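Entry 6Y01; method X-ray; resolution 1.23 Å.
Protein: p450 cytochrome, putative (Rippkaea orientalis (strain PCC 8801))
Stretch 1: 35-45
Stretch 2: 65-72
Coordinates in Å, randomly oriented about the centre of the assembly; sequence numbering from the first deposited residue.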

ATOM      1  N   ALA D  35      -4.297  -8.434 -27.302  1.00 26.59           N
ATOM      2  CA  ALA D  35      -4.444  -7.286 -26.408  1.00 25.51           C
ATOM      3  C   ALA D  35      -5.104  -6.109 -27.138  1.00 25.20           C
ATOM      4  O   ALA D  35      -6.018  -5.486 -26.619  1.00 25.92           O
ATOM      5  CB  ALA D  35      -3.127  -6.871 -25.844  1.00 26.29           C
ATOM      6  N   TYR D  36      -4.565  -5.797 -28.324  1.00 26.20           N
ATOM      7  CA  TYR D  36      -5.109  -4.672 -29.116  1.00 26.93           C
ATOM      8  C   TYR D  36      -6.582  -4.920 -29.464  1.00 26.99           C
ATOM      9  O   TYR D  36      -7.433  -4.018 -29.324  1.00 29.40           O
ATOM     10  CB  TYR D  36      -4.223  -4.480 -30.336  1.00 26.89           C
ATOM     11  CG  TYR D  36      -4.586  -3.298 -31.193  1.00 27.94           C
ATOM     12  CD1 TYR D  36      -4.346  -2.004 -30.770  1.00 27.17           C
ATOM     13  CD2 TYR D  36      -5.053  -3.510 -32.471  1.00 34.30           C
ATOM     14  CE1 TYR D  36      -4.670  -0.910 -31.578  1.00 28.43           C
ATOM     15  CE2 TYR D  36      -5.284  -2.421 -33.308  1.00 37.96           C
ATOM     16  CZ  TYR D  36      -5.103  -1.137 -32.851  1.00 35.03           C
ATOM     17  OH  TYR D  36      -5.409  -0.096 -33.678  1.00 39.78           O
ATOM     18  N   GLN D  37      -6.894  -6.134 -29.894  1.00 28.37           N
ATOM     19  CA  GLN D  37      -8.297  -6.491 -30.220  1.00 29.96           C
ATOM     20  C   GLN D  37      -9.178  -6.398 -28.977  1.00 30.09           C
ATOM     21  O   GLN D  37     -10.299  -5.860 -29.062  1.00 29.38           O
ATOM     22  CB  GLN D  37      -8.421  -7.862 -30.892  1.00 32.19           C
ATOM     23  CG  GLN D  37      -7.765  -7.903 -32.260  1.00 41.14           C
ATOM     24  CD  GLN D  37      -7.913  -9.262 -32.905  1.00 43.31           C
ATOM     25  OE1 GLN D  37      -8.324 -10.225 -32.249  1.00 54.47           O
ATOM     26  NE2 GLN D  37      -7.579  -9.372 -34.187  1.00 51.01           N
ATOM     27  N   LEU D  38      -8.711  -6.939 -27.851  1.00 27.68           N
ATOM     28  CA  LEU D  38      -9.476  -6.836 -26.589  1.00 27.72           C
ATOM     29  C   LEU D  38      -9.755  -5.396 -26.248  1.00 27.11           C
ATOM     30  O   LEU D  38     -10.883  -5.101 -25.833  1.00 27.97           O
ATOM     31  CB  LEU D  38      -8.700  -7.465 -25.417  1.00 29.95           C
ATOM     32  CG  LEU D  38      -8.825  -8.948 -25.248  1.00 34.57           C
ATOM     33  CD1 LEU D  38      -7.886  -9.379 -24.105  1.00 34.99           C
ATOM     34  CD2 LEU D  38     -10.266  -9.323 -24.925  1.00 35.83           C
ATOM     35  N   GLY D  39      -8.745  -4.537 -26.339  1.00 25.38           N
ATOM     36  CA  GLY D  39      -8.975  -3.133 -25.978  1.00 26.11           C
ATOM     37  C   GLY D  39     -10.095  -2.524 -26.813  1.00 26.02           C
ATOM     38  O   GLY D  39     -10.970  -1.852 -26.295  1.00 26.70           O
ATOM     39  N   GLN D  40     -10.033  -2.755 -28.122  1.00 27.41           N
ATOM     40  CA  GLN D  40     -11.077  -2.263 -29.044  1.00 27.67           C
ATOM     41  C   GLN D  40     -12.437  -2.830 -28.632  1.00 29.43           C
ATOM     42  O   GLN D  40     -13.404  -2.094 -28.520  1.00 29.11           O
ATOM     43  CB  GLN D  40     -10.781  -2.672 -30.496  1.00 28.63           C
ATOM     44  CG  GLN D  40      -9.584  -1.981 -31.070  1.00 31.28           C
ATOM     45  CD  GLN D  40      -9.278  -2.446 -32.469  1.00 36.49           C
ATOM     46  OE1 GLN D  40      -9.900  -1.955 -33.409  1.00 40.84           O
ATOM     47  NE2 GLN D  40      -8.289  -3.339 -32.582  1.00 39.19           N
ATOM     48  N   LEU D  41     -12.520  -4.148 -28.388  1.00 28.14           N
ATOM     49  CA  LEU D  41     -13.826  -4.786 -28.110  1.00 28.86           C
ATOM     50  C   LEU D  41     -14.400  -4.315 -26.765  1.00 27.74           C
ATOM     51  O   LEU D  41     -15.611  -4.140 -26.641  1.00 31.17           O
ATOM     52  CB  LEU D  41     -13.703  -6.312 -28.138  1.00 31.44           C
ATOM     53  CG  LEU D  41     -13.308  -6.930 -29.464  1.00 32.09           C
ATOM     54  CD1 LEU D  41     -13.050  -8.404 -29.287  1.00 35.22           C
ATOM     55  CD2 LEU D  41     -14.369  -6.695 -30.537  1.00 37.23           C
ATOM     56  N   ILE D  42     -13.543  -4.131 -25.764  1.00 27.90           N
ATOM     57  CA  ILE D  42     -14.005  -3.613 -24.455  1.00 28.43           C
ATOM     58  C   ILE D  42     -14.605  -2.210 -24.658  1.00 27.28           C
ATOM     59  O   ILE D  42     -15.694  -1.900 -24.192  1.00 28.47           O
ATOM     60  CB  ILE D  42     -12.818  -3.632 -23.463  1.00 27.26           C
ATOM     61  CG1 ILE D  42     -12.484  -5.086 -23.102  1.00 26.31           C
ATOM     62  CG2 ILE D  42     -13.091  -2.773 -22.244  1.00 26.87           C
ATOM     63  CD1 ILE D  42     -11.129  -5.215 -22.446  1.00 26.40           C
ATOM     64  N   ALA D  43     -13.881  -1.354 -25.373  1.00 27.27           N
ATOM     65  CA  ALA D  43     -14.350   0.017 -25.618  1.00 28.51           C
ATOM     66  C   ALA D  43     -15.644  -0.005 -26.441  1.00 28.63           C
ATOM     67  O   ALA D  43     -16.525   0.813 -26.151  1.00 30.24           O
ATOM     68  CB  ALA D  43     -13.266   0.787 -26.308  1.00 27.78           C
ATOM     69  N   LEU D  44     -15.761  -0.935 -27.383  1.00 29.34           N
ATOM     70  CA  LEU D  44     -16.967  -0.912 -28.260  1.00 31.17           C
ATOM     71  C   LEU D  44     -18.209  -1.330 -27.459  1.00 31.73           C
ATOM     72  O   LEU D  44     -19.322  -0.978 -27.844  1.00 35.07           O
ATOM     73  CB  LEU D  44     -16.768  -1.827 -29.464  1.00 32.51           C
ATOM     74  CG  LEU D  44     -15.790  -1.273 -30.503  1.00 34.79           C
ATOM     75  CD1 LEU D  44     -15.412  -2.354 -31.498  1.00 39.89           C
ATOM     76  CD2 LEU D  44     -16.357  -0.037 -31.223  1.00 36.58           C
ATOM     77  N   GLU D  45     -18.034  -2.028 -26.347  1.00 31.80           N
ATOM     78  CA  GLU D  45     -19.157  -2.380 -25.453  1.00 33.71           C
ATOM     79  C   GLU D  45     -19.534  -1.201 -24.539  1.00 33.44           C
ATOM     80  O   GLU D  45     -20.526  -1.322 -23.772  1.00 37.29           O
ATOM     81  CB  GLU D  45     -18.783  -3.590 -24.586  1.00 32.06           C
ATOM     82  CG  GLU D  45     -18.608  -4.862 -25.359  1.00 34.22           C
ATOM     83  CD  GLU D  45     -19.871  -5.346 -26.050  1.00 37.81           C
ATOM     84  OE1 GLU D  45     -21.007  -5.021 -25.575  1.00 37.15           O
ATOM     85  OE2 GLU D  45     -19.732  -6.024 -27.091  1.00 40.06           O
ATOM     86  N   GLY D  65      -5.773   0.019 -28.278  1.00 24.67           N
ATOM     87  CA  GLY D  65      -6.990  -0.569 -28.850  1.00 25.52           C
ATOM     88  C   GLY D  65      -8.243   0.131 -28.370  1.00 25.59           C
ATOM     89  O   GLY D  65      -9.123   0.494 -29.156  1.00 26.78           O
ATOM     90  N   ALA D  66      -8.327   0.338 -27.061  1.00 26.20           N
ATOM     91  CA  ALA D  66      -9.486   0.984 -26.454  1.00 26.02           C
ATOM     92  C   ALA D  66      -9.567   2.412 -26.991  1.00 25.67           C
ATOM     93  O   ALA D  66     -10.672   2.887 -27.292  1.00 26.65           O
ATOM     94  CB  ALA D  66      -9.427   0.947 -24.921  1.00 25.85           C
ATOM     95  N   LYS D  67      -8.438   3.114 -27.060  1.00 25.61           N
ATOM     96  CA  LYS D  67      -8.493   4.503 -27.552  1.00 27.16           C
ATOM     97  C   LYS D  67      -8.913   4.586 -29.013  1.00 28.27           C
ATOM     98  O   LYS D  67      -9.634   5.526 -29.413  1.00 30.35           O
ATOM     99  CB  LYS D  67      -7.156   5.206 -27.351  1.00 29.07           C
ATOM    100  CG  LYS D  67      -6.803   5.486 -25.900  1.00 29.71           C
ATOM    101  CD  LYS D  67      -7.967   6.023 -25.091  1.00 31.71           C
ATOM    102  CE  LYS D  67      -8.527   7.329 -25.586  1.00 33.10           C
ATOM    103  NZ  LYS D  67      -9.712   7.723 -24.765  1.00 37.02           N
ATOM    104  N   LYS D  68      -8.527   3.591 -29.806  1.00 28.46           N
ATOM    105  CA  LYS D  68      -8.908   3.555 -31.231  1.00 32.88           C
ATOM    106  C   LYS D  68     -10.428   3.521 -31.321  1.00 29.96           C
ATOM    107  O   LYS D  68     -10.999   4.112 -32.236  1.00 34.69           O
ATOM    108  CB  LYS D  68      -8.317   2.333 -31.936  1.00 34.41           C
ATOM    109  CG  LYS D  68      -8.660   2.234 -33.409  1.00 40.10           C
ATOM    110  CD  LYS D  68      -8.282   0.903 -34.027  1.00 47.82           C
ATOM    111  N   ALA D  69     -11.088   2.864 -30.358  1.00 29.82           N
ATOM    112  CA  ALA D  69     -12.555   2.741 -30.308  1.00 31.29           C
ATOM    113  C   ALA D  69     -13.191   3.749 -29.346  1.00 29.97           C
ATOM    114  O   ALA D  69     -14.362   3.579 -28.985  1.00 34.03           O
ATOM    115  CB  ALA D  69     -12.931   1.321 -29.981  1.00 34.96           C
ATOM    116  N   GLU D  70     -12.447   4.787 -28.984  1.00 29.17           N
ATOM    117  CA  GLU D  70     -12.919   5.950 -28.206  1.00 31.00           C
ATOM    118  C   GLU D  70     -13.381   5.534 -26.799  1.00 28.76           C
ATOM    119  O   GLU D  70     -14.226   6.197 -26.217  1.00 33.04           O
ATOM    120  CB  GLU D  70     -13.968   6.713 -29.001  1.00 34.48           C
ATOM    121  CG  GLU D  70     -13.443   7.199 -30.348  1.00 41.51           C
ATOM    122  CD  GLU D  70     -14.383   8.047 -31.137  1.00 51.12           C
ATOM    123  OE1 GLU D  70     -15.619   7.829 -31.097  1.00 57.46           O
ATOM    124  OE2 GLU D  70     -13.832   8.900 -31.797  1.00 62.85           O
ATOM    125  N   GLY D  71     -12.792   4.487 -26.224  1.00 27.92           N
ATOM    126  CA  GLY D  71     -13.098   4.082 -24.866  1.00 26.87           C
ATOM    127  C   GLY D  71     -12.243   4.817 -23.858  1.00 26.88           C
ATOM    128  O   GLY D  71     -11.195   5.374 -24.185  1.00 29.26           O
ATOM    129  N   LEU D  72     -12.691   4.775 -22.595  1.00 25.01           N
ATOM    130  CA  LEU D  72     -11.940   5.334 -21.461  1.00 24.79           C
ATOM    131  C   LEU D  72     -10.947   4.299 -20.938  1.00 23.00           C
ATOM    132  O   LEU D  72     -11.293   3.103 -20.818  1.00 24.12           O
ATOM    133  CB  LEU D  72     -12.911   5.684 -20.361  1.00 26.62           C
ATOM    134  CG  LEU D  72     -12.318   6.334 -19.117  1.00 27.29           C
ATOM    135  CD1 LEU D  72     -11.735   7.702 -19.404  1.00 28.95           C
ATOM    136  CD2 LEU D  72     -13.382   6.414 -18.036  1.00 28.62           C
TER

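Two helical segments pack here so closely that backbone meets backbone. The CA atoms of G39 and A66 lie 4.2 Å apart, a separation that leaves little room between them: G39 has no CB, and that of A66 points sideways. G39 and G65 face each other without side chains. A CB on G65 would sit 2.2 Å from Y36 O, and one on G39 would fall 2.9 Å from A66 N; both are clashes, so glycine is the residue that fits each place.

What the glycines permit is a set of CA-H...O contacts in place of conventional hydrogen bonds, of which there are none across the stretches among the modelled atoms. G65 CA approaches Y36 O at 3.5 Å, A66 CA approaches G39 O at 3.2 Å, and in the reverse sense Q40 CA lies 3.4 Å from G65 O. The carbonyls of Y36 and G39 already accept the helical hydrogen bonds from Q40 N and A43 N, so these contacts supplement the helix rather than compete with it.

One turn beyond G39, A43 points its CB toward the other stretch and serves as the small apolar hub. A43 CB lies 3.5 Å from A66 O, 4.1 Å from A66 CB, 3.7 Å from A69 CB and 3.6 Å from G71 CA. Alanine fills this space without forcing the backbones apart. G71 repeats the glycine rule: a CB there would stand 2.4 Å from A43 CB. Stretch 2 has by then left its helix, A69 being the first residue outside helical phi/psi. E70 follows at phi/psi 63/30, and the turn is tied back by G71 N to A66 O at 2.9 Å. K67, whose CB points away from the contact, reinforces it with a hydrogen bond from K67 NZ to G71 O at 2.8 Å; chi1 to chi3 all in m curl the chain round before chi4 extends in t.

Larger side chains are kept to the flanks. Y36 starts sideways, but chi1 in t (-176°) with chi2 at 72° brings its end nearer the partner, where Y36 OH reaches K68 CD at 3.1 Å. K68 points toward stretch 1 and runs out extended, t then t, so that its CD comes close to both Y36 OH and Q40 OE1; CE and NZ are not modelled, and the role of its charge cannot be read. Q40, also sideways, takes m then t, placing Q40 CG 3.2 Å from G65 O and Q40 OE1 3.3 Å from K68 CD. Its chi3 of 82° lets Q40 NE2 turn back to Y36 O in a weak hydrogen bond of 3.4 Å. L44, m then t, brings L44 CD2 to 3.9 Å from A69 CB, an apolar edge to the A43 cluster.

The contact buries 404 Å² in total, with G65, A69 and A43 among the most covered residues. The rule is glycine where a CB would strike the other stretch, alanine where only a methyl fits or a CB can point sideways, and longer side chains alongside, bent by their rotamers toward or past the partner.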